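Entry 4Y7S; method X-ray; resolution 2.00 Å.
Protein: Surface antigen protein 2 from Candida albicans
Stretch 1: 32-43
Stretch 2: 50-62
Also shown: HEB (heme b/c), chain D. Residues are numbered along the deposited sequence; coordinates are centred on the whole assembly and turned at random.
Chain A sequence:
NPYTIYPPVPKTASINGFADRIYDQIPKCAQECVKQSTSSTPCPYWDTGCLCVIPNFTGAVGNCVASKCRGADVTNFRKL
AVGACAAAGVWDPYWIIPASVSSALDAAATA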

ATOM      1  N   GLU A  32      11.988 -14.459 -12.701  1.00 24.56           N
ATOM      2  CA  GLU A  32      12.606 -14.050 -11.441  1.00 21.13           C
ATOM      3  C   GLU A  32      11.723 -13.055 -10.694  1.00 22.61           C
ATOM      4  O   GLU A  32      11.741 -12.995  -9.467  1.00 23.02           O
ATOM      5  CB  GLU A  32      13.994 -13.416 -11.673  1.00 27.99           C
ATOM      6  CG  GLU A  32      13.979 -12.147 -12.534  1.00 31.44           C
ATOM      7  CD  GLU A  32      15.385 -11.544 -12.755  1.00 47.11           C
ATOM      8  OE1 GLU A  32      16.082 -11.214 -11.764  1.00 41.99           O
ATOM      9  OE2 GLU A  32      15.799 -11.419 -13.927  1.00 48.86           O
ATOM     10  N   CYS A  33      10.935 -12.290 -11.443  1.00 17.15           N
ATOM     11  CA  CYS A  33      10.134 -11.231 -10.874  1.00 20.94           C
ATOM     12  C   CYS A  33       9.025 -11.764  -9.954  1.00 21.03           C
ATOM     13  O   CYS A  33       8.698 -11.114  -8.963  1.00 18.31           O
ATOM     14  CB  CYS A  33       9.548 -10.379 -11.994  1.00 18.77           C
ATOM     15  SG  CYS A  33      10.807  -9.588 -12.977  1.00 26.35           S
ATOM     16  N   VAL A  34       8.460 -12.933 -10.263  1.00 17.79           N
ATOM     17  CA  VAL A  34       7.337 -13.456  -9.485  1.00 16.36           C
ATOM     18  C   VAL A  34       7.771 -14.240  -8.243  1.00 23.70           C
ATOM     19  O   VAL A  34       6.930 -14.664  -7.454  1.00 23.63           O
ATOM     20  CB  VAL A  34       6.398 -14.333 -10.353  1.00 22.84           C
ATOM     21  CG1 VAL A  34       5.858 -13.512 -11.538  1.00 19.16           C
ATOM     22  CG2 VAL A  34       7.077 -15.599 -10.844  1.00 18.05           C
ATOM     23  N   LYS A  35       9.081 -14.413  -8.075  1.00 17.41           N
ATOM     24  CA  LYS A  35       9.648 -15.091  -6.910  1.00 21.59           C
ATOM     25  C   LYS A  35       9.831 -14.127  -5.734  1.00 29.32           C
ATOM     26  O   LYS A  35      10.491 -14.445  -4.743  1.00 27.99           O
ATOM     27  CB  LYS A  35      10.985 -15.738  -7.281  1.00 24.54           C
ATOM     28  CG  LYS A  35      10.866 -16.843  -8.320  1.00 25.87           C
ATOM     29  CD  LYS A  35      12.229 -17.447  -8.640  1.00 30.67           C
ATOM     30  CE  LYS A  35      12.124 -18.633  -9.568  1.00 34.81           C
ATOM     31  NZ  LYS A  35      13.459 -19.231  -9.844  1.00 42.42           N
ATOM     32  N   GLN A  36       9.248 -12.940  -5.865  1.00 24.25           N
ATOM     33  CA  GLN A  36       9.232 -11.928  -4.820  1.00 24.27           C
ATOM     34  C   GLN A  36       8.774 -12.523  -3.480  1.00 23.94           C
ATOM     35  O   GLN A  36       7.805 -13.285  -3.428  1.00 19.69           O
ATOM     36  CB  GLN A  36       8.314 -10.787  -5.269  1.00 24.06           C
ATOM     37  CG  GLN A  36       8.166  -9.627  -4.319  1.00 31.22           C
ATOM     38  CD  GLN A  36       9.406  -8.771  -4.313  1.00 40.38           C
ATOM     39  OE1 GLN A  36      10.107  -8.685  -5.332  1.00 29.54           O
ATOM     40  NE2 GLN A  36       9.669  -8.091  -3.184  1.00 33.73           N
ATOM     41  N   SER A  37       9.461 -12.179  -2.398  1.00 23.52           N
ATOM     42  CA  SER A  37       9.074 -12.655  -1.072  1.00 26.50           C
ATOM     43  C   SER A  37       7.688 -12.168  -0.671  1.00 26.98           C
ATOM     44  O   SER A  37       7.335 -11.030  -0.924  1.00 23.55           O
ATOM     45  CB  SER A  37      10.085 -12.201  -0.027  1.00 28.62           C
ATOM     46  OG  SER A  37       9.605 -12.521   1.262  1.00 29.91           O
ATOM     47  N   THR A  38       6.913 -13.029  -0.022  1.00 22.46           N
ATOM     48  CA  THR A  38       5.577 -12.656   0.450  1.00 20.58           C
ATOM     49  C   THR A  38       5.565 -12.240   1.921  1.00 22.25           C
ATOM     50  O   THR A  38       4.512 -11.939   2.488  1.00 24.78           O
ATOM     51  CB  THR A  38       4.591 -13.820   0.259  1.00 25.10           C
ATOM     52  OG1 THR A  38       5.051 -14.954   0.997  1.00 24.89           O
ATOM     53  CG2 THR A  38       4.501 -14.199  -1.188  1.00 23.78           C
ATOM     54  N   SER A  39       6.748 -12.190   2.529  1.00 30.62           N
ATOM     55  CA  SER A  39       6.882 -11.986   3.966  1.00 36.50           C
ATOM     56  C   SER A  39       6.485 -10.579   4.445  1.00 39.07           C
ATOM     57  O   SER A  39       6.152 -10.398   5.610  1.00 41.15           O
ATOM     58  CB  SER A  39       8.327 -12.297   4.374  1.00 44.30           C
ATOM     59  OG  SER A  39       9.238 -11.403   3.749  1.00 58.48           O
ATOM     60  N   SER A  40       6.495  -9.594   3.548  1.00 38.55           N
ATOM     61  CA  SER A  40       6.093  -8.230   3.900  1.00 43.83           C
ATOM     62  C   SER A  40       4.604  -8.005   3.623  1.00 51.58           C
ATOM     63  O   SER A  40       4.122  -6.869   3.665  1.00 49.77           O
ATOM     64  CB  SER A  40       6.922  -7.207   3.125  1.00 40.74           C
ATOM     65  OG  SER A  40       8.284  -7.261   3.511  1.00 59.77           O
ATOM     66  N   THR A  41       3.876  -9.088   3.364  1.00 27.96           N
ATOM     67  CA  THR A  41       2.439  -8.993   3.124  1.00 28.77           C
ATOM     68  C   THR A  41       1.673  -9.634   4.275  1.00 28.06           C
ATOM     69  O   THR A  41       2.233 -10.404   5.052  1.00 26.99           O
ATOM     70  CB  THR A  41       1.995  -9.693   1.825  1.00 25.62           C
ATOM     71  OG1 THR A  41       1.988 -11.111   2.020  1.00 24.34           O
ATOM     72  CG2 THR A  41       2.898  -9.360   0.657  1.00 25.60           C
ATOM     73  N   PRO A  42       0.385  -9.297   4.397  1.00 24.81           N
ATOM     74  CA  PRO A  42      -0.509  -9.998   5.329  1.00 25.71           C
ATOM     75  C   PRO A  42      -1.089 -11.286   4.726  1.00 23.90           C
ATOM     76  O   PRO A  42      -2.037 -11.830   5.274  1.00 24.71           O
ATOM     77  CB  PRO A  42      -1.619  -8.980   5.553  1.00 26.81           C
ATOM     78  CG  PRO A  42      -1.712  -8.262   4.190  1.00 23.84           C
ATOM     79  CD  PRO A  42      -0.300  -8.196   3.690  1.00 23.51           C
ATOM     80  N   CYS A  43      -0.547 -11.729   3.590  1.00 22.30           N
ATOM     81  CA  CYS A  43      -1.122 -12.854   2.837  1.00 21.14           C
ATOM     82  C   CYS A  43      -0.577 -14.197   3.273  1.00 21.68           C
ATOM     83  O   CYS A  43       0.646 -14.342   3.398  1.00 23.57           O
ATOM     84  CB  CYS A  43      -0.821 -12.721   1.345  1.00 23.94           C
ATOM     85  SG  CYS A  43      -1.322 -11.195   0.534  1.00 20.53           S
ATOM     86  N   CYS A  50      -5.040 -12.683  -2.422  1.00 18.80           N
ATOM     87  CA  CYS A  50      -4.369 -11.701  -1.581  1.00 16.99           C
ATOM     88  C   CYS A  50      -3.109 -11.134  -2.273  1.00 17.32           C
ATOM     89  O   CYS A  50      -2.890  -9.926  -2.287  1.00 15.99           O
ATOM     90  CB  CYS A  50      -4.004 -12.323  -0.238  1.00 22.38           C
ATOM     91  SG  CYS A  50      -3.309 -11.167   0.948  1.00 21.27           S
ATOM     92  N   LEU A  51      -2.322 -11.989  -2.907  1.00 17.59           N
ATOM     93  CA  LEU A  51      -1.085 -11.545  -3.552  1.00 14.32           C
ATOM     94  C   LEU A  51      -1.347 -10.756  -4.843  1.00 17.89           C
ATOM     95  O   LEU A  51      -0.435 -10.132  -5.398  1.00 22.36           O
ATOM     96  CB  LEU A  51      -0.189 -12.749  -3.836  1.00 13.09           C
ATOM     97  CG  LEU A  51       0.320 -13.442  -2.581  1.00 16.63           C
ATOM     98  CD1 LEU A  51       1.040 -14.731  -2.920  1.00 23.49           C
ATOM     99  CD2 LEU A  51       1.207 -12.536  -1.778  1.00 16.11           C
ATOM    100  N   CYS A  52      -2.590 -10.791  -5.314  1.00 15.72           N
ATOM    101  CA  CYS A  52      -3.029  -9.964  -6.439  1.00 12.80           C
ATOM    102  C   CYS A  52      -3.414  -8.537  -6.036  1.00 13.91           C
ATOM    103  O   CYS A  52      -3.519  -7.654  -6.898  1.00 19.16           O
ATOM    104  CB  CYS A  52      -4.233 -10.611  -7.129  1.00 15.11           C
ATOM    105  SG  CYS A  52      -3.839 -12.115  -8.055  1.00 15.86           S
ATOM    106  N   VAL A  53      -3.628  -8.299  -4.744  1.00 17.49           N
ATOM    107  CA  VAL A  53      -4.152  -7.013  -4.333  1.00 15.21           C
ATOM    108  C   VAL A  53      -3.262  -6.238  -3.358  1.00 23.00           C
ATOM    109  O   VAL A  53      -3.603  -5.122  -3.014  1.00 25.32           O
ATOM    110  CB  VAL A  53      -5.585  -7.143  -3.705  1.00 21.46           C
ATOM    111  CG1 VAL A  53      -6.494  -7.895  -4.652  1.00 24.93           C
ATOM    112  CG2 VAL A  53      -5.573  -7.812  -2.320  1.00 18.37           C
ATOM    113  N   ILE A  54      -2.160  -6.813  -2.880  1.00 17.99           N
ATOM    114  CA  ILE A  54      -1.298  -6.067  -1.963  1.00 17.66           C
ATOM    115  C   ILE A  54      -0.248  -5.314  -2.790  1.00 18.12           C
ATOM    116  O   ILE A  54       0.648  -5.945  -3.349  1.00 18.52           O
ATOM    117  CB  ILE A  54      -0.593  -6.976  -0.929  1.00 17.94           C
ATOM    118  CG1 ILE A  54      -1.614  -7.785  -0.109  1.00 20.82           C
ATOM    119  CG2 ILE A  54       0.291  -6.135  -0.008  1.00 21.14           C
ATOM    120  CD1 ILE A  54      -2.588  -6.919   0.706  1.00 22.36           C
ATOM    121  N   PRO A  55      -0.358  -3.979  -2.878  1.00 18.04           N
ATOM    122  CA  PRO A  55       0.500  -3.259  -3.824  1.00 17.72           C
ATOM    123  C   PRO A  55       1.982  -3.288  -3.505  1.00 17.85           C
ATOM    124  O   PRO A  55       2.765  -3.164  -4.436  1.00 18.46           O
ATOM    125  CB  PRO A  55      -0.041  -1.823  -3.779  1.00 19.35           C
ATOM    126  CG  PRO A  55      -0.854  -1.731  -2.571  1.00 20.89           C
ATOM    127  CD  PRO A  55      -1.386  -3.096  -2.295  1.00 19.57           C
ATOM    128  N   ASN A  56       2.378  -3.464  -2.246  1.00 18.77           N
ATOM    129  CA  ASN A  56       3.799  -3.588  -1.955  1.00 19.41           C
ATOM    130  C   ASN A  56       4.353  -4.848  -2.632  1.00 21.32           C
ATOM    131  O   ASN A  56       5.509  -4.890  -3.021  1.00 23.94           O
ATOM    132  CB  ASN A  56       4.061  -3.667  -0.451  1.00 28.31           C
ATOM    133  CG  ASN A  56       5.530  -3.503  -0.116  1.00 46.18           C
ATOM    134  OD1 ASN A  56       6.190  -2.599  -0.633  1.00 38.65           O
ATOM    135  ND2 ASN A  56       6.056  -4.380   0.738  1.00 43.22           N
ATOM    136  N   PHE A  57       3.515  -5.863  -2.777  1.00 17.48           N
ATOM    137  CA  PHE A  57       3.910  -7.079  -3.483  1.00 16.80           C
ATOM    138  C   PHE A  57       3.768  -6.936  -5.011  1.00 18.49           C
ATOM    139  O   PHE A  57       4.727  -7.159  -5.756  1.00 17.59           O
ATOM    140  CB  PHE A  57       3.084  -8.274  -2.992  1.00 18.18           C
ATOM    141  CG  PHE A  57       3.473  -9.570  -3.636  1.00 17.00           C
ATOM    142  CD1 PHE A  57       4.552 -10.315  -3.142  1.00 22.06           C
ATOM    143  CD2 PHE A  57       2.796 -10.036  -4.742  1.00 15.80           C
ATOM    144  CE1 PHE A  57       4.926 -11.517  -3.743  1.00 19.05           C
ATOM    145  CE2 PHE A  57       3.175 -11.241  -5.355  1.00 20.45           C
ATOM    146  CZ  PHE A  57       4.239 -11.975  -4.851  1.00 17.68           C
ATOM    147  N   THR A  58       2.584  -6.557  -5.489  1.00 18.55           N
ATOM    148  CA  THR A  58       2.369  -6.472  -6.932  1.00 17.04           C
ATOM    149  C   THR A  58       3.269  -5.410  -7.556  1.00 14.12           C
ATOM    150  O   THR A  58       3.678  -5.540  -8.699  1.00 16.56           O
ATOM    151  CB  THR A  58       0.914  -6.140  -7.290  1.00 13.68           C
ATOM    152  OG1 THR A  58       0.611  -4.818  -6.855  1.00 15.57           O
ATOM    153  CG2 THR A  58      -0.054  -7.149  -6.665  1.00 17.81           C
ATOM    154  N   GLY A  59       3.532  -4.341  -6.819  1.00 15.32           N
ATOM    155  CA  GLY A  59       4.357  -3.249  -7.325  1.00 16.44           C
ATOM    156  C   GLY A  59       5.802  -3.691  -7.489  1.00 16.77           C
ATOM    157  O   GLY A  59       6.492  -3.302  -8.432  1.00 17.35           O
ATOM    158  N   ALA A  60       6.267  -4.515  -6.556  1.00 16.91           N
ATOM    159  CA  ALA A  60       7.619  -5.041  -6.653  1.00 17.79           C
ATOM    160  C   ALA A  60       7.723  -5.950  -7.870  1.00 16.68           C
ATOM    161  O   ALA A  60       8.686  -5.858  -8.633  1.00 17.44           O
ATOM    162  CB  ALA A  60       8.004  -5.806  -5.377  1.00 18.77           C
ATOM    163  N   VAL A  61       6.732  -6.821  -8.042  1.00 15.23           N
ATOM    164  CA  VAL A  61       6.700  -7.726  -9.174  1.00 18.03           C
ATOM    165  C   VAL A  61       6.642  -6.896 -10.457  1.00 14.00           C
ATOM    166  O   VAL A  61       7.401  -7.125 -11.393  1.00 14.29           O
ATOM    167  CB  VAL A  61       5.499  -8.706  -9.092  1.00 15.75           C
ATOM    168  CG1 VAL A  61       5.350  -9.460 -10.398  1.00 16.68           C
ATOM    169  CG2 VAL A  61       5.685  -9.682  -7.933  1.00 14.34           C
ATOM    170  N   GLY A  62       5.775  -5.895 -10.458  1.00 18.03           N
ATOM    171  CA  GLY A  62       5.597  -5.036 -11.612  1.00 17.45           C
ATOM    172  C   GLY A  62       6.841  -4.239 -11.975  1.00 18.25           C
ATOM    173  O   GLY A  62       7.201  -4.126 -13.150  1.00 17.86           O
TER
HETATM  174 FE   HEB D 201      -7.281 -14.398   1.436  1.00 22.85          FE
HETATM  175  CHA HEB D 201      -7.824 -17.346   3.117  1.00 23.61           C
HETATM  176  CHB HEB D 201      -9.101 -15.635  -1.224  1.00 19.13           C
HETATM  177  CHC HEB D 201      -7.538 -11.234   0.080  1.00 24.94           C
HETATM  178  CHD HEB D 201      -5.986 -12.959   4.242  1.00 25.82           C
HETATM  179  NA  HEB D 201      -8.311 -16.172   1.027  1.00 17.24           N
HETATM  180  C1A HEB D 201      -8.348 -17.271   1.847  1.00 21.24           C
HETATM  181  C2A HEB D 201      -9.052 -18.324   1.157  1.00 26.23           C
HETATM  182  C3A HEB D 201      -9.411 -17.854  -0.043  1.00 18.69           C
HETATM  183  C4A HEB D 201      -8.949 -16.484  -0.148  1.00 20.36           C
HETATM  184  CMA HEB D 201     -10.184 -18.590  -1.164  1.00 21.83           C
HETATM  185  CAA HEB D 201      -9.332 -19.734   1.741  1.00 37.68           C
HETATM  186  CBA HEB D 201     -10.798 -19.803   2.167  1.00 47.48           C
HETATM  187  CGA HEB D 201     -11.166 -21.196   2.623  1.00 42.94           C
HETATM  188  O1A HEB D 201     -12.349 -21.593   2.466  1.00 59.88           O
HETATM  189  O2A HEB D 201     -10.289 -21.913   3.148  1.00 33.07           O
HETATM  190  NB  HEB D 201      -8.182 -13.612  -0.177  1.00 16.82           N
HETATM  191  C1B HEB D 201      -8.801 -14.286  -1.215  1.00 21.03           C
HETATM  192  C2B HEB D 201      -9.073 -13.339  -2.281  1.00 21.81           C
HETATM  193  C3B HEB D 201      -8.622 -12.147  -1.886  1.00 19.30           C
HETATM  194  C4B HEB D 201      -8.067 -12.297  -0.589  1.00 20.46           C
HETATM  195  CMB HEB D 201      -9.739 -13.666  -3.629  1.00 14.91           C
HETATM  196  CAB HEB D 201      -8.634 -10.775  -2.585  1.00 18.67           C
HETATM  197  CBB HEB D 201      -9.470 -10.490  -3.573  1.00 32.90           C
HETATM  198  NC  HEB D 201      -6.896 -12.454   2.044  1.00 24.71           N
HETATM  199  C1C HEB D 201      -6.972 -11.308   1.305  1.00 14.03           C
HETATM  200  C2C HEB D 201      -6.356 -10.202   2.017  1.00 24.27           C
HETATM  201  C3C HEB D 201      -5.914 -10.704   3.171  1.00 21.05           C
HETATM  202  C4C HEB D 201      -6.254 -12.115   3.205  1.00 22.20           C
HETATM  203  CMC HEB D 201      -6.257  -8.761   1.446  1.00 25.67           C
HETATM  204  CAC HEB D 201      -5.187 -10.016   4.341  1.00 30.72           C
HETATM  205  CBC HEB D 201      -5.086  -8.693   4.411  1.00 38.11           C
HETATM  206  ND  HEB D 201      -7.002 -15.033   3.381  1.00 23.25           N
HETATM  207  C1D HEB D 201      -6.356 -14.278   4.348  1.00 28.79           C
HETATM  208  C2D HEB D 201      -6.080 -15.109   5.492  1.00 35.06           C
HETATM  209  C3D HEB D 201      -6.667 -16.472   5.145  1.00 31.85           C
HETATM  210  C4D HEB D 201      -7.207 -16.334   3.818  1.00 32.98           C
HETATM  211  CMD HEB D 201      -5.372 -14.685   6.793  1.00 40.63           C
HETATM  212  CAD HEB D 201      -6.627 -17.751   6.000  1.00 36.28           C
HETATM  213  CBD HEB D 201      -7.828 -17.888   6.920  1.00 44.13           C
HETATM  214  CGD HEB D 201      -7.522 -18.978   7.922  1.00 68.86           C
HETATM  215  O1D HEB D 201      -6.456 -19.656   7.798  1.00 61.66           O
HETATM  216  O2D HEB D 201      -8.350 -19.160   8.856  1.00 85.82           O
HETATM  217  O   HOH W   1       7.088  -6.837  -1.586  1.00 38.93           O

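What ties the start of stretch 2 to stretch 1? A disulfide joins Cys50 SG to Cys43 SG at 2.0 Å, its chi3 of -79° close to the relaxed value. The heme lies against the same cysteine, with Cys50 SG 3.4 Å from HEB C2C. Next in line, Leu51 reaches the Cys43 sulfur (CD2 to SG, 3.7 Å) and the methyl of Thr38 (CD2 to CG2, 3.7 Å).

How does the chain pack where one helix gives way to the next? The stretches run in opposite directions: Cys43 CA lies 5.6 Å from Cys50 CA, Thr38 CA 7.0 Å from Phe57 CA, and Cys33 CA 5.2 Å from Val61 CA. Ile54, the N-cap residue, sets CG1 3.5 Å from Cys43 SG and CD1 3.8 Å from Pro42 CG, burying apolar surface around the disulfide. Nearby, stretch 1 makes a type I turn from Thr38 to Thr41, whose last residue meets Ile54; Thr41 OG1 donates to Thr38 O (2.7 Å) and accepts from Cys43 N (3.0 Å). One water bridges the gap, donating to Asn56 O (2.9 Å) and weakly accepting from Gln36 NE2 (3.3 Å).

What surrounds Phe57? Carbonyl oxygens approach its ring edge, Gln36 O lying 3.4 Å from CE1, where the ring hydrogens carry slight positive charge. Thr41 CG2 packs 3.8 Å from Phe57 CB.

How does the contact finish without direct hydrogen bonds between the stretches? Van der Waals packing serves: Gln36 CD meets Ala60 CB at 3.4 Å, and Cys33 O meets Val61 CG2 at 3.5 Å.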